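Local coordinates for protein dihydroxyacetone kinase (Citrobacter freundii, PDB 1UN8) that catalyses the phosphorylation of dihydroxyacetone to dihydroxyacetone phosphate with ATP and a divalent metal ion, at residues A255-M269 with A292-T306. Numbering follows the deposited sequence.
Sequences AVMINNLGGVSVAEM and ASLVTALDMKGFSLT
Two backbone amides converge on Asn259 OD1, with Leu294 N at 2.8 Å nearly in line with the side-chain carbonyl and Val295 N at 2.9 Å from above its plane. This exemplifies an amide side chain tying a loop to a sheet: in the kinase's DhaK domain, strand 255-260 runs antiparallel to strand 301-306 in a mixed sheet, and loop 293-300 packs against Asn259 and the residues that follow strand 255-260. The same amide donates through ND2 to Val295 O at 2.7 Å and to Ser304 OG at 3.2 Å; both acceptors lie in its plane, so its rotation is fixed. Asn259 shares its sheet face with Met257, Ser304 and Thr306. There one water donates to Met257 O and bonds to Ser304 OG and Thr306 OG1, while Thr306 OG1 also pairs with Ser188. Ala297 N donates to Leu261 O, and Thr296 O accepts from the substrate-binding His61, placing the loop beside the dihydroxyacetone site. At the dimer interface, Lys301 NZ bridges Asp299 of the second subunit as well as Glu268, whose OE2 accepts from Phe5 N of that subunit. Glu268 OE1 takes Lys301 NZ on its syn side at 3.0 Å and Ser265 OG on its anti lone pair.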
loop_
_atom_site.group_PDB
_atom_site.type_symbol
_atom_site.label_atom_id
_atom_site.label_comp_id
_atom_site.label_asym_id
_atom_site.label_seq_id
_atom_site.Cartn_x
_atom_site.Cartn_y
_atom_site.Cartn_z
ATOM N N ALA A 255 4.903 17.166 14.662
ATOM C CA ALA A 255 4.910 15.747 14.352
ATOM C C ALA A 255 4.227 15.711 12.973
ATOM O O ALA A 255 3.176 16.331 12.811
ATOM C CB ALA A 255 4.127 14.919 15.367
ATOM N N VAL A 256 4.775 15.011 11.991
ATOM C CA VAL A 256 4.157 14.958 10.672
ATOM C C VAL A 256 3.856 13.532 10.246
ATOM O O VAL A 256 4.719 12.646 10.318
ATOM C CB VAL A 256 5.067 15.625 9.602
ATOM C CG1 VAL A 256 4.543 15.361 8.200
ATOM C CG2 VAL A 256 5.159 17.123 9.868
ATOM N N MET A 257 2.621 13.319 9.804
ATOM C CA MET A 257 2.207 12.005 9.355
ATOM C C MET A 257 2.100 11.938 7.828
ATOM O O MET A 257 1.339 12.688 7.210
ATOM C CB MET A 257 0.868 11.635 9.989
ATOM C CG MET A 257 0.207 10.424 9.364
ATOM S SD MET A 257 -1.252 9.873 10.276
ATOM C CE MET A 257 -2.241 11.371 10.282
ATOM N N ILE A 258 2.886 11.048 7.227
ATOM C CA ILE A 258 2.879 10.836 5.777
ATOM C C ILE A 258 1.998 9.610 5.521
ATOM O O ILE A 258 2.404 8.472 5.761
ATOM C CB ILE A 258 4.298 10.562 5.241
ATOM C CG1 ILE A 258 5.242 11.674 5.696
ATOM C CG2 ILE A 258 4.288 10.485 3.727
ATOM C CD1 ILE A 258 6.495 11.182 6.383
ATOM N N ASN A 259 0.796 9.872 5.033
ATOM C CA ASN A 259 -0.214 8.863 4.769
ATOM C C ASN A 259 -0.387 8.513 3.287
ATOM O O ASN A 259 -0.506 9.386 2.428
ATOM C CB ASN A 259 -1.549 9.348 5.338
ATOM C CG ASN A 259 -2.701 8.385 5.059
ATOM O OD1 ASN A 259 -2.686 7.233 5.498
ATOM N ND2 ASN A 259 -3.714 8.864 4.334
ATOM N N ASN A 260 -0.418 7.220 3.000
ATOM C CA ASN A 260 -0.586 6.747 1.639
ATOM C C ASN A 260 -2.077 6.510 1.431
ATOM O O ASN A 260 -2.658 5.661 2.114
ATOM C CB ASN A 260 0.171 5.440 1.438
ATOM C CG ASN A 260 0.170 4.993 -0.013
ATOM O OD1 ASN A 260 -0.787 5.243 -0.752
ATOM N ND2 ASN A 260 1.237 4.321 -0.427
ATOM N N LEU A 261 -2.699 7.243 0.505
ATOM C CA LEU A 261 -4.130 7.067 0.283
ATOM C C LEU A 261 -4.498 5.674 -0.252
ATOM O O LEU A 261 -5.682 5.310 -0.304
ATOM C CB LEU A 261 -4.674 8.159 -0.642
ATOM C CG LEU A 261 -5.160 9.479 -0.018
ATOM C CD1 LEU A 261 -5.203 9.389 1.496
ATOM C CD2 LEU A 261 -4.274 10.603 -0.461
ATOM N N GLY A 262 -3.489 4.900 -0.659
ATOM C CA GLY A 262 -3.764 3.552 -1.111
ATOM C C GLY A 262 -3.141 3.060 -2.391
ATOM O O GLY A 262 -2.940 1.850 -2.542
ATOM N N GLY A 263 -2.826 3.969 -3.308
ATOM C CA GLY A 263 -2.260 3.555 -4.574
ATOM C C GLY A 263 -0.859 4.019 -4.916
ATOM O O GLY A 263 -0.378 3.774 -6.022
ATOM N N VAL A 264 -0.186 4.691 -4.002
ATOM C CA VAL A 264 1.163 5.129 -4.303
ATOM C C VAL A 264 2.128 3.985 -4.021
ATOM O O VAL A 264 1.936 3.224 -3.071
ATOM C CB VAL A 264 1.549 6.331 -3.457
ATOM C CG1 VAL A 264 2.957 6.763 -3.798
ATOM C CG2 VAL A 264 0.550 7.459 -3.692
ATOM N N SER A 265 3.154 3.847 -4.857
ATOM C CA SER A 265 4.145 2.789 -4.666
ATOM C C SER A 265 4.996 3.141 -3.444
ATOM O O SER A 265 5.165 4.316 -3.114
ATOM C CB SER A 265 5.048 2.673 -5.891
ATOM O OG SER A 265 5.818 3.850 -6.049
ATOM N N VAL A 266 5.535 2.125 -2.782
ATOM C CA VAL A 266 6.362 2.347 -1.602
ATOM C C VAL A 266 7.560 3.198 -2.015
ATOM O O VAL A 266 7.996 4.079 -1.265
ATOM C CB VAL A 266 6.821 0.996 -0.990
ATOM C CG1 VAL A 266 7.824 1.226 0.124
ATOM C CG2 VAL A 266 5.601 0.234 -0.453
ATOM N N ALA A 267 8.078 2.948 -3.212
ATOM C CA ALA A 267 9.209 3.718 -3.713
ATOM C C ALA A 267 8.831 5.195 -3.705
ATOM O O ALA A 267 9.534 6.035 -3.140
ATOM C CB ALA A 267 9.565 3.272 -5.137
ATOM N N GLU A 268 7.704 5.503 -4.336
ATOM C CA GLU A 268 7.228 6.876 -4.401
ATOM C C GLU A 268 7.075 7.483 -3.004
ATOM O O GLU A 268 7.482 8.633 -2.762
ATOM C CB GLU A 268 5.893 6.935 -5.151
ATOM C CG GLU A 268 6.000 6.713 -6.659
ATOM C CD GLU A 268 4.642 6.564 -7.321
ATOM O OE1 GLU A 268 4.059 5.461 -7.257
ATOM O OE2 GLU A 268 4.150 7.555 -7.898
ATOM N N MET A 269 6.500 6.708 -2.089
ATOM C CA MET A 269 6.292 7.182 -0.723
ATOM C C MET A 269 7.612 7.562 -0.066
ATOM O O MET A 269 7.655 8.492 0.732
ATOM C CB MET A 269 5.584 6.117 0.104
ATOM C CG MET A 269 4.124 5.932 -0.271
ATOM S SD MET A 269 3.062 7.297 0.244
ATOM C CE MET A 269 3.254 8.369 -1.084
ATOM N N ALA A 292 3.015 5.356 5.509
ATOM C CA ALA A 292 2.229 4.151 5.707
ATOM C C ALA A 292 0.787 4.400 5.264
ATOM O O ALA A 292 0.340 5.548 5.180
ATOM C CB ALA A 292 2.254 3.742 7.177
ATOM N N SER A 293 0.069 3.321 4.974
ATOM C CA SER A 293 -1.327 3.424 4.586
ATOM C C SER A 293 -2.099 3.414 5.891
ATOM O O SER A 293 -2.302 2.359 6.473
ATOM C CB SER A 293 -1.729 2.234 3.715
ATOM O OG SER A 293 -0.989 2.215 2.500
ATOM N N LEU A 294 -2.516 4.592 6.355
ATOM C CA LEU A 294 -3.231 4.722 7.627
ATOM C C LEU A 294 -4.717 5.053 7.489
ATOM O O LEU A 294 -5.559 4.418 8.129
ATOM C CB LEU A 294 -2.521 5.767 8.478
ATOM C CG LEU A 294 -1.065 5.376 8.742
ATOM C CD1 LEU A 294 -0.323 6.510 9.413
ATOM C CD2 LEU A 294 -1.044 4.126 9.602
ATOM N N VAL A 295 -5.038 6.053 6.677
ATOM C CA VAL A 295 -6.428 6.432 6.431
ATOM C C VAL A 295 -6.474 6.509 4.906
ATOM O O VAL A 295 -6.012 7.490 4.303
ATOM C CB VAL A 295 -6.770 7.811 7.046
ATOM C CG1 VAL A 295 -8.190 8.193 6.699
ATOM C CG2 VAL A 295 -6.608 7.773 8.560
ATOM N N THR A 296 -7.016 5.467 4.285
ATOM C CA THR A 296 -7.049 5.388 2.835
ATOM C C THR A 296 -8.341 5.752 2.158
ATOM O O THR A 296 -9.327 6.080 2.800
ATOM C CB THR A 296 -6.687 3.980 2.352
ATOM O OG1 THR A 296 -7.687 3.060 2.805
ATOM C CG2 THR A 296 -5.315 3.565 2.876
ATOM N N ALA A 297 -8.300 5.684 0.830
ATOM C CA ALA A 297 -9.434 5.959 -0.055
ATOM C C ALA A 297 -9.326 4.812 -1.058
ATOM O O ALA A 297 -9.054 5.010 -2.247
ATOM C CB ALA A 297 -9.249 7.310 -0.752
ATOM N N LEU A 298 -9.521 3.605 -0.545
ATOM C CA LEU A 298 -9.388 2.402 -1.340
ATOM C C LEU A 298 -7.997 2.442 -1.982
ATOM O O LEU A 298 -7.008 2.619 -1.269
ATOM C CB LEU A 298 -10.505 2.329 -2.381
ATOM C CG LEU A 298 -11.866 2.081 -1.718
ATOM C CD1 LEU A 298 -12.992 2.107 -2.732
ATOM C CD2 LEU A 298 -11.821 0.743 -1.019
ATOM N N ASP A 299 -7.904 2.309 -3.305
ATOM C CA ASP A 299 -6.596 2.328 -3.952
ATOM C C ASP A 299 -6.190 3.671 -4.569
ATOM O O ASP A 299 -5.330 3.726 -5.453
ATOM C CB ASP A 299 -6.530 1.227 -5.010
ATOM C CG ASP A 299 -7.469 1.471 -6.172
ATOM O OD1 ASP A 299 -8.344 2.349 -6.069
ATOM O OD2 ASP A 299 -7.334 0.769 -7.191
ATOM N N MET A 300 -6.793 4.752 -4.085
ATOM C CA MET A 300 -6.489 6.089 -4.583
ATOM C C MET A 300 -4.988 6.361 -4.657
ATOM O O MET A 300 -4.284 6.251 -3.655
ATOM C CB MET A 300 -7.145 7.136 -3.681
ATOM C CG MET A 300 -6.977 8.572 -4.148
ATOM S SD MET A 300 -8.241 9.632 -3.414
ATOM C CE MET A 300 -7.203 10.684 -2.463
ATOM N N LYS A 301 -4.498 6.735 -5.835
ATOM C CA LYS A 301 -3.083 7.015 -5.953
ATOM C C LYS A 301 -2.746 8.444 -5.553
ATOM O O LYS A 301 -2.503 9.301 -6.401
ATOM C CB LYS A 301 -2.578 6.730 -7.367
ATOM C CG LYS A 301 -1.075 6.957 -7.504
ATOM C CD LYS A 301 -0.411 6.095 -8.568
ATOM C CE LYS A 301 1.114 6.178 -8.399
ATOM N NZ LYS A 301 1.892 5.288 -9.313
ATOM N N GLY A 302 -2.730 8.684 -4.244
ATOM C CA GLY A 302 -2.403 9.995 -3.707
ATOM C C GLY A 302 -1.873 9.816 -2.292
ATOM O O GLY A 302 -1.871 8.694 -1.767
ATOM N N PHE A 303 -1.423 10.893 -1.660
ATOM C CA PHE A 303 -0.918 10.800 -0.293
ATOM C C PHE A 303 -1.337 12.047 0.450
ATOM O O PHE A 303 -1.746 13.024 -0.171
ATOM C CB PHE A 303 0.614 10.666 -0.290
ATOM C CG PHE A 303 1.340 11.892 -0.780
ATOM C CD1 PHE A 303 1.647 12.941 0.098
ATOM C CD2 PHE A 303 1.704 12.014 -2.125
ATOM C CE1 PHE A 303 2.303 14.093 -0.355
ATOM C CE2 PHE A 303 2.360 13.163 -2.593
ATOM C CZ PHE A 303 2.659 14.203 -1.708
ATOM N N SER A 304 -1.274 12.019 1.777
ATOM C CA SER A 304 -1.623 13.205 2.547
ATOM C C SER A 304 -0.539 13.501 3.557
ATOM O O SER A 304 0.195 12.607 3.971
ATOM C CB SER A 304 -2.990 13.030 3.212
ATOM O OG SER A 304 -2.971 11.960 4.142
ATOM N N LEU A 305 -0.421 14.771 3.914
ATOM C CA LEU A 305 0.544 15.206 4.898
ATOM C C LEU A 305 -0.222 15.868 6.030
ATOM O O LEU A 305 -0.965 16.828 5.805
ATOM C CB LEU A 305 1.512 16.208 4.289
ATOM C CG LEU A 305 2.485 15.635 3.271
ATOM C CD1 LEU A 305 3.269 16.764 2.618
ATOM C CD2 LEU A 305 3.409 14.648 3.962
ATOM N N THR A 306 -0.062 15.332 7.240
ATOM C CA THR A 306 -0.724 15.892 8.416
ATOM C C THR A 306 0.290 16.408 9.432
ATOM O O THR A 306 1.193 15.679 9.848
ATOM C CB THR A 306 -1.598 14.870 9.137
ATOM O OG1 THR A 306 -2.644 14.431 8.274
ATOM C CG2 THR A 306 -2.212 15.500 10.366
HETATM O O HOH W 1 -1.608 12.509 6.498
#